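Local coordinates for protein cortical-lytic enzyme (Bacillus cereus, PDB 4S3J) that acts as an N-acetylglucosaminidase that probably degrades partially broken-down cortex peptidoglycan during the germination of spores, at residues 106-112 / 133-139; 322-326 / 408-414. All blocks are in the same frame, centred on the assembly; numbering follows the deposited sequence.

Overall arrangement
After the two LysM repeats the chain enters the TIM barrel of a family 18 glycosyl hydrolase. Contact 1 comes first. It closes the short path from strand 104-111 through helix 120-129 to strand 135-143. Contact 2 opens later and closes a longer path, from strand 318-330 to the turn after strand 404-408. The two follow in series and neither nests in the other. They meet where the barrel shuts, because strand 404-408 pairs with both 318-330 and 104-111. There Y110 O lies 2.9 Å from I410 N, and Q112 OE1 lies 2.9 Å from K409 NZ, both probable hydrogen bonds. W408 also packs on Y110 and F139.

Contact 1: 106-112 / 133-139; sequences ESIAYLQ and LTYLAYF
Strands 106-111 and 135-139 run parallel, 4.6 Å apart at closest approach and 23° between directions. The register pairs I108 with Y135, A109 with L136, Y110 with A137 and L111 with Y138. L111 and F139 bury the most surface. L111 N donates to A137 O (2.9 Å), and F139 N donates to L111 O (2.8 Å). The same pattern continues back along the pair: A137 N to A109 O is 2.9 Å, A109 N to Y135 O 3.3 Å and Y135 N to S107 O 3.0 Å. At the start, S107 N donates to T134 OG1 (3.0 Å), and that hydroxyl also hydrogen-bonds T428. L111 (t, p) brings CD2 to 4.1 Å from Y138 CD1. F139 (chi1 t) places CD2 4.2 Å from Y110 CD2. A137 CB makes a CH-pi contact over the Y110 ring, 3.6 Å from its centroid. I108 (chi1 m) brings CG1 to 3.9 Å from Y135 CB. This is the parallel pairing of a beta-alpha-beta unit in a TIM barrel. Y110, Y135 and A137 face the interior, and F139 lies about 6 Å, side chain to side chain, from E220, the probable proton donor. L111, L136 and Y138 face outward onto helix 155-164, while strands 404-408 and 168-177 flank the pair.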
loop_
_atom_site.group_PDB
_atom_site.type_symbol
_atom_site.label_atom_id
_atom_site.label_comp_id
_atom_site.label_asym_id
_atom_site.label_seq_id
_atom_site.Cartn_x
_atom_site.Cartn_y
_atom_site.Cartn_z
ATOM N N GLU A 106 -0.026 -1.406 11.926
ATOM C CA GLU A 106 -1.324 -0.841 11.586
ATOM C C GLU A 106 -1.414 -0.782 10.073
ATOM O O GLU A 106 -0.442 -0.429 9.409
ATOM C CB GLU A 106 -1.535 0.540 12.216
ATOM C CG GLU A 106 -1.562 0.464 13.740
ATOM C CD GLU A 106 -2.114 1.693 14.441
ATOM O OE1 GLU A 106 -2.542 2.639 13.771
ATOM O OE2 GLU A 106 -2.142 1.686 15.688
ATOM N N SER A 107 -2.571 -1.168 9.546
ATOM C CA SER A 107 -2.812 -1.209 8.110
ATOM C C SER A 107 -4.008 -0.340 7.771
ATOM O O SER A 107 -4.990 -0.340 8.498
ATOM C CB SER A 107 -3.053 -2.654 7.658
ATOM O OG SER A 107 -4.140 -3.200 8.383
ATOM N N ILE A 108 -3.924 0.368 6.645
ATOM C CA ILE A 108 -5.018 1.153 6.106
ATOM C C ILE A 108 -5.264 0.711 4.679
ATOM O O ILE A 108 -4.311 0.355 3.992
ATOM C CB ILE A 108 -4.715 2.661 6.076
ATOM C CG1 ILE A 108 -4.325 3.159 7.471
ATOM C CG2 ILE A 108 -5.904 3.438 5.492
ATOM C CD1 ILE A 108 -3.634 4.492 7.422
ATOM N N ALA A 109 -6.516 0.696 4.241
ATOM C CA ALA A 109 -6.804 0.608 2.806
ATOM C C ALA A 109 -7.847 1.639 2.400
ATOM O O ALA A 109 -8.830 1.850 3.107
ATOM C CB ALA A 109 -7.276 -0.771 2.425
ATOM N N TYR A 110 -7.636 2.250 1.236
ATOM C CA TYR A 110 -8.542 3.234 0.678
ATOM C C TYR A 110 -9.520 2.600 -0.289
ATOM O O TYR A 110 -9.154 1.697 -1.035
ATOM C CB TYR A 110 -7.753 4.338 -0.048
ATOM C CG TYR A 110 -7.142 5.352 0.900
ATOM C CD1 TYR A 110 -5.978 5.081 1.601
ATOM C CD2 TYR A 110 -7.761 6.587 1.108
ATOM C CE1 TYR A 110 -5.431 6.014 2.484
ATOM C CE2 TYR A 110 -7.216 7.521 1.994
ATOM C CZ TYR A 110 -6.046 7.223 2.678
ATOM O OH TYR A 110 -5.475 8.113 3.583
ATOM N N LEU A 111 -10.755 3.104 -0.283
ATOM C CA LEU A 111 -11.819 2.703 -1.199
ATOM C C LEU A 111 -12.247 3.925 -1.970
ATOM O O LEU A 111 -12.606 4.928 -1.351
ATOM C CB LEU A 111 -13.016 2.126 -0.430
ATOM C CG LEU A 111 -14.309 1.835 -1.186
ATOM C CD1 LEU A 111 -14.099 0.672 -2.153
ATOM C CD2 LEU A 111 -15.478 1.540 -0.246
ATOM N N GLN A 112 -12.221 3.858 -3.296
ATOM C CA GLN A 112 -12.595 4.987 -4.134
ATOM C C GLN A 112 -13.463 4.515 -5.281
ATOM O O GLN A 112 -12.941 4.201 -6.344
ATOM C CB GLN A 112 -11.354 5.690 -4.689
ATOM C CG GLN A 112 -11.703 6.903 -5.547
ATOM C CD GLN A 112 -10.569 7.353 -6.450
ATOM O OE1 GLN A 112 -9.899 6.541 -7.092
ATOM N NE2 GLN A 112 -10.340 8.660 -6.487
ATOM N N LEU A 133 -7.515 -5.151 8.100
ATOM C CA LEU A 133 -7.358 -3.702 8.250
ATOM C C LEU A 133 -7.481 -3.162 9.671
ATOM O O LEU A 133 -8.379 -3.546 10.432
ATOM C CB LEU A 133 -8.403 -2.974 7.417
ATOM C CG LEU A 133 -8.392 -3.240 5.922
ATOM C CD1 LEU A 133 -9.469 -2.342 5.299
ATOM C CD2 LEU A 133 -7.035 -2.971 5.317
ATOM N N THR A 134 -6.608 -2.223 10.014
ATOM C CA THR A 134 -6.819 -1.425 11.215
ATOM C C THR A 134 -7.835 -0.323 10.908
ATOM O O THR A 134 -8.724 -0.012 11.729
ATOM C CB THR A 134 -5.507 -0.787 11.731
ATOM O OG1 THR A 134 -4.472 -1.780 11.812
ATOM C CG2 THR A 134 -5.735 -0.152 13.101
ATOM N N TYR A 135 -7.681 0.259 9.715
ATOM C CA TYR A 135 -8.510 1.363 9.248
ATOM C C TYR A 135 -9.010 1.136 7.825
ATOM O O TYR A 135 -8.268 0.620 7.003
ATOM C CB TYR A 135 -7.717 2.669 9.263
ATOM C CG TYR A 135 -7.205 3.120 10.600
ATOM C CD1 TYR A 135 -8.002 3.874 11.426
ATOM C CD2 TYR A 135 -5.918 2.810 11.016
ATOM C CE1 TYR A 135 -7.550 4.300 12.641
ATOM C CE2 TYR A 135 -5.444 3.238 12.236
ATOM C CZ TYR A 135 -6.273 3.983 13.043
ATOM O OH TYR A 135 -5.848 4.435 14.279
ATOM N N LEU A 136 -10.251 1.557 7.554
ATOM C CA LEU A 136 -10.836 1.593 6.211
ATOM C C LEU A 136 -11.128 3.044 5.858
ATOM O O LEU A 136 -11.822 3.743 6.612
ATOM C CB LEU A 136 -12.107 0.756 6.143
ATOM C CG LEU A 136 -12.855 0.760 4.807
ATOM C CD1 LEU A 136 -11.995 0.149 3.669
ATOM C CD2 LEU A 136 -14.174 0.026 4.936
ATOM N N ALA A 137 -10.603 3.488 4.721
ATOM C CA ALA A 137 -10.682 4.892 4.307
ATOM C C ALA A 137 -11.528 5.091 3.067
ATOM O O ALA A 137 -11.045 4.892 1.945
ATOM C CB ALA A 137 -9.290 5.450 4.057
ATOM N N TYR A 138 -12.776 5.516 3.255
ATOM C CA TYR A 138 -13.673 5.755 2.142
ATOM C C TYR A 138 -13.422 7.146 1.562
ATOM O O TYR A 138 -13.698 8.177 2.182
ATOM C CB TYR A 138 -15.124 5.550 2.587
ATOM C CG TYR A 138 -16.163 5.603 1.474
ATOM C CD1 TYR A 138 -15.800 5.578 0.141
ATOM C CD2 TYR A 138 -17.514 5.709 1.773
ATOM C CE1 TYR A 138 -16.753 5.646 -0.857
ATOM C CE2 TYR A 138 -18.467 5.753 0.776
ATOM C CZ TYR A 138 -18.087 5.737 -0.525
ATOM O OH TYR A 138 -19.043 5.800 -1.530
ATOM N N PHE A 139 -12.877 7.153 0.351
ATOM C CA PHE A 139 -12.444 8.369 -0.320
ATOM C C PHE A 139 -13.573 8.894 -1.205
ATOM O O PHE A 139 -13.926 8.200 -2.175
ATOM C CB PHE A 139 -11.207 8.068 -1.179
ATOM C CG PHE A 139 -10.502 9.301 -1.692
ATOM C CD1 PHE A 139 -10.951 9.954 -2.817
ATOM C CD2 PHE A 139 -9.348 9.762 -1.071
ATOM C CE1 PHE A 139 -10.289 11.087 -3.296
ATOM C CE2 PHE A 139 -8.695 10.876 -1.555
ATOM C CZ PHE A 139 -9.158 11.528 -2.659
#

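Contact 2: 322-326 / 408-414; sequences QNLYG and WKIGLPF
Two backbone hydrogen bonds join the segments around one parallel bridge, N323 with W408 (CA-CA 5.0 Å). W408 N donates to Q322 O (3.0 Å), and L324 N donates to W408 O (2.9 Å). Beyond these, a water sits 2.6 Å from L324 O and 2.9 Å from L412 O. N323 ND2 donates to Y325 O (2.9 Å) and also bonds E385. The peptide between W408 and K409 is cis, and 408-414 then turns back over L324. L324 (m, t) buries the most surface. Its CB lies 4.3 Å from L412 CB, and its CD2 3.8 Å from F414 CD2. Y325 (chi1 p) has CB 3.9 Å from L412 CD1 and CE1 3.7 Å from W408 CD1. The Y325 and W408 rings meet rim to rim, nearly perpendicular. A tryptophan followed by a non-proline cis peptide at the end of the last barrel strand is a hallmark of family 18 chitinases, where it lines the floor of the sugar-binding cleft. W408 probably does so here, about 8 Å from E220 between side chains.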
loop_
_atom_site.group_PDB
_atom_site.type_symbol
_atom_site.label_atom_id
_atom_site.label_comp_id
_atom_site.label_asym_id
_atom_site.label_seq_id
_atom_site.Cartn_x
_atom_site.Cartn_y
_atom_site.Cartn_z
ATOM N N GLN A 322 1.473 2.575 -0.060
ATOM C CA GLN A 322 1.809 1.482 -0.961
ATOM C C GLN A 322 0.750 1.308 -2.037
ATOM O O GLN A 322 -0.406 1.057 -1.733
ATOM C CB GLN A 322 1.959 0.185 -0.177
ATOM C CG GLN A 322 2.319 -1.014 -1.041
ATOM C CD GLN A 322 3.679 -0.858 -1.717
ATOM O OE1 GLN A 322 4.674 -0.516 -1.070
ATOM N NE2 GLN A 322 3.722 -1.102 -3.026
ATOM N N ASN A 323 1.173 1.389 -3.292
ATOM C CA ASN A 323 0.306 1.120 -4.428
ATOM C C ASN A 323 0.039 -0.371 -4.558
ATOM O O ASN A 323 0.951 -1.188 -4.347
ATOM C CB ASN A 323 0.954 1.635 -5.718
ATOM C CG ASN A 323 2.341 1.064 -5.927
ATOM O OD1 ASN A 323 3.271 1.362 -5.152
ATOM N ND2 ASN A 323 2.490 0.193 -6.926
ATOM N N LEU A 324 -1.190 -0.722 -4.918
ATOM C CA LEU A 324 -1.488 -2.103 -5.302
ATOM C C LEU A 324 -1.529 -2.244 -6.833
ATOM O O LEU A 324 -1.497 -3.370 -7.363
ATOM C CB LEU A 324 -2.810 -2.553 -4.669
ATOM C CG LEU A 324 -2.767 -2.741 -3.142
ATOM C CD1 LEU A 324 -4.179 -3.015 -2.618
ATOM C CD2 LEU A 324 -1.843 -3.866 -2.790
ATOM N N TYR A 325 -1.562 -1.112 -7.531
ATOM C CA TYR A 325 -1.637 -1.094 -8.989
ATOM C C TYR A 325 -0.262 -1.060 -9.646
ATOM O O TYR A 325 0.718 -0.599 -9.053
ATOM C CB TYR A 325 -2.443 0.131 -9.462
ATOM C CG TYR A 325 -1.875 1.430 -8.914
ATOM C CD1 TYR A 325 -2.275 1.923 -7.667
ATOM C CD2 TYR A 325 -0.919 2.163 -9.624
ATOM C CE1 TYR A 325 -1.736 3.086 -7.151
ATOM C CE2 TYR A 325 -0.384 3.345 -9.106
ATOM C CZ TYR A 325 -0.799 3.792 -7.875
ATOM O OH TYR A 325 -0.258 4.929 -7.358
ATOM N N GLY A 326 -0.213 -1.549 -10.888
ATOM C CA GLY A 326 0.887 -1.285 -11.790
ATOM C C GLY A 326 0.329 -0.517 -12.981
ATOM O O GLY A 326 -0.857 -0.147 -12.983
ATOM N N TRP A 408 -3.301 1.921 -1.506
ATOM C CA TRP A 408 -4.142 2.503 -2.556
ATOM C C TRP A 408 -4.188 1.499 -3.718
ATOM O O TRP A 408 -3.172 1.327 -4.408
ATOM C CB TRP A 408 -3.595 3.839 -3.061
ATOM C CG TRP A 408 -4.575 4.525 -3.985
ATOM C CD1 TRP A 408 -4.738 4.307 -5.319
ATOM C CD2 TRP A 408 -5.543 5.507 -3.622
ATOM N NE1 TRP A 408 -5.742 5.109 -5.818
ATOM C CE2 TRP A 408 -6.257 5.845 -4.788
ATOM C CE3 TRP A 408 -5.885 6.130 -2.421
ATOM C CZ2 TRP A 408 -7.283 6.784 -4.796
ATOM C CZ3 TRP A 408 -6.910 7.062 -2.433
ATOM C CH2 TRP A 408 -7.595 7.373 -3.610
ATOM N N LYS A 409 -5.308 0.828 -3.978
ATOM C CA LYS A 409 -6.605 0.965 -3.319
ATOM C C LYS A 409 -7.338 -0.363 -3.468
ATOM O O LYS A 409 -6.921 -1.225 -4.247
ATOM C CB LYS A 409 -7.447 2.101 -3.936
ATOM C CG LYS A 409 -7.704 1.928 -5.441
ATOM C CD LYS A 409 -8.709 2.976 -5.971
ATOM C CE LYS A 409 -8.842 2.897 -7.477
ATOM N NZ LYS A 409 -9.922 3.793 -8.006
ATOM N N ILE A 410 -8.437 -0.514 -2.741
ATOM C CA ILE A 410 -9.306 -1.682 -2.841
ATOM C C ILE A 410 -9.853 -1.791 -4.265
ATOM O O ILE A 410 -10.178 -0.792 -4.894
ATOM C CB ILE A 410 -10.442 -1.577 -1.791
ATOM C CG1 ILE A 410 -9.856 -1.679 -0.384
ATOM C CG2 ILE A 410 -11.525 -2.658 -2.016
ATOM C CD1 ILE A 410 -10.818 -1.281 0.719
ATOM N N GLY A 411 -9.915 -3.018 -4.789
ATOM C CA GLY A 411 -10.460 -3.269 -6.113
ATOM C C GLY A 411 -9.423 -3.683 -7.139
ATOM O O GLY A 411 -9.704 -3.683 -8.352
ATOM N N LEU A 412 -8.235 -4.021 -6.640
ATOM C CA LEU A 412 -7.092 -4.437 -7.456
ATOM C C LEU A 412 -6.554 -5.773 -6.937
ATOM O O LEU A 412 -5.686 -5.792 -6.047
ATOM C CB LEU A 412 -6.011 -3.361 -7.393
ATOM C CG LEU A 412 -6.375 -2.038 -8.083
ATOM C CD1 LEU A 412 -5.599 -0.880 -7.477
ATOM C CD2 LEU A 412 -6.067 -2.147 -9.578
ATOM N N PRO A 413 -7.119 -6.890 -7.415
ATOM C CA PRO A 413 -6.808 -8.221 -6.878
ATOM C C PRO A 413 -5.304 -8.496 -6.777
ATOM O O PRO A 413 -4.545 -8.274 -7.735
ATOM C CB PRO A 413 -7.463 -9.170 -7.871
ATOM C CG PRO A 413 -8.617 -8.391 -8.435
ATOM C CD PRO A 413 -8.183 -6.942 -8.427
ATOM N N PHE A 414 -4.914 -9.015 -5.609
ATOM C CA PHE A 414 -3.527 -9.266 -5.246
ATOM C C PHE A 414 -3.553 -10.088 -3.950
ATOM O O PHE A 414 -3.202 -9.609 -2.865
ATOM C CB PHE A 414 -2.782 -7.930 -5.100
ATOM C CG PHE A 414 -1.293 -8.035 -4.859
ATOM C CD1 PHE A 414 -0.624 -9.254 -4.782
ATOM C CD2 PHE A 414 -0.559 -6.871 -4.706
ATOM C CE1 PHE A 414 0.762 -9.283 -4.538
ATOM C CE2 PHE A 414 0.803 -6.893 -4.468
ATOM C CZ PHE A 414 1.470 -8.097 -4.385
HETATM O O HOH W 1 -3.134 -5.438 -7.390
#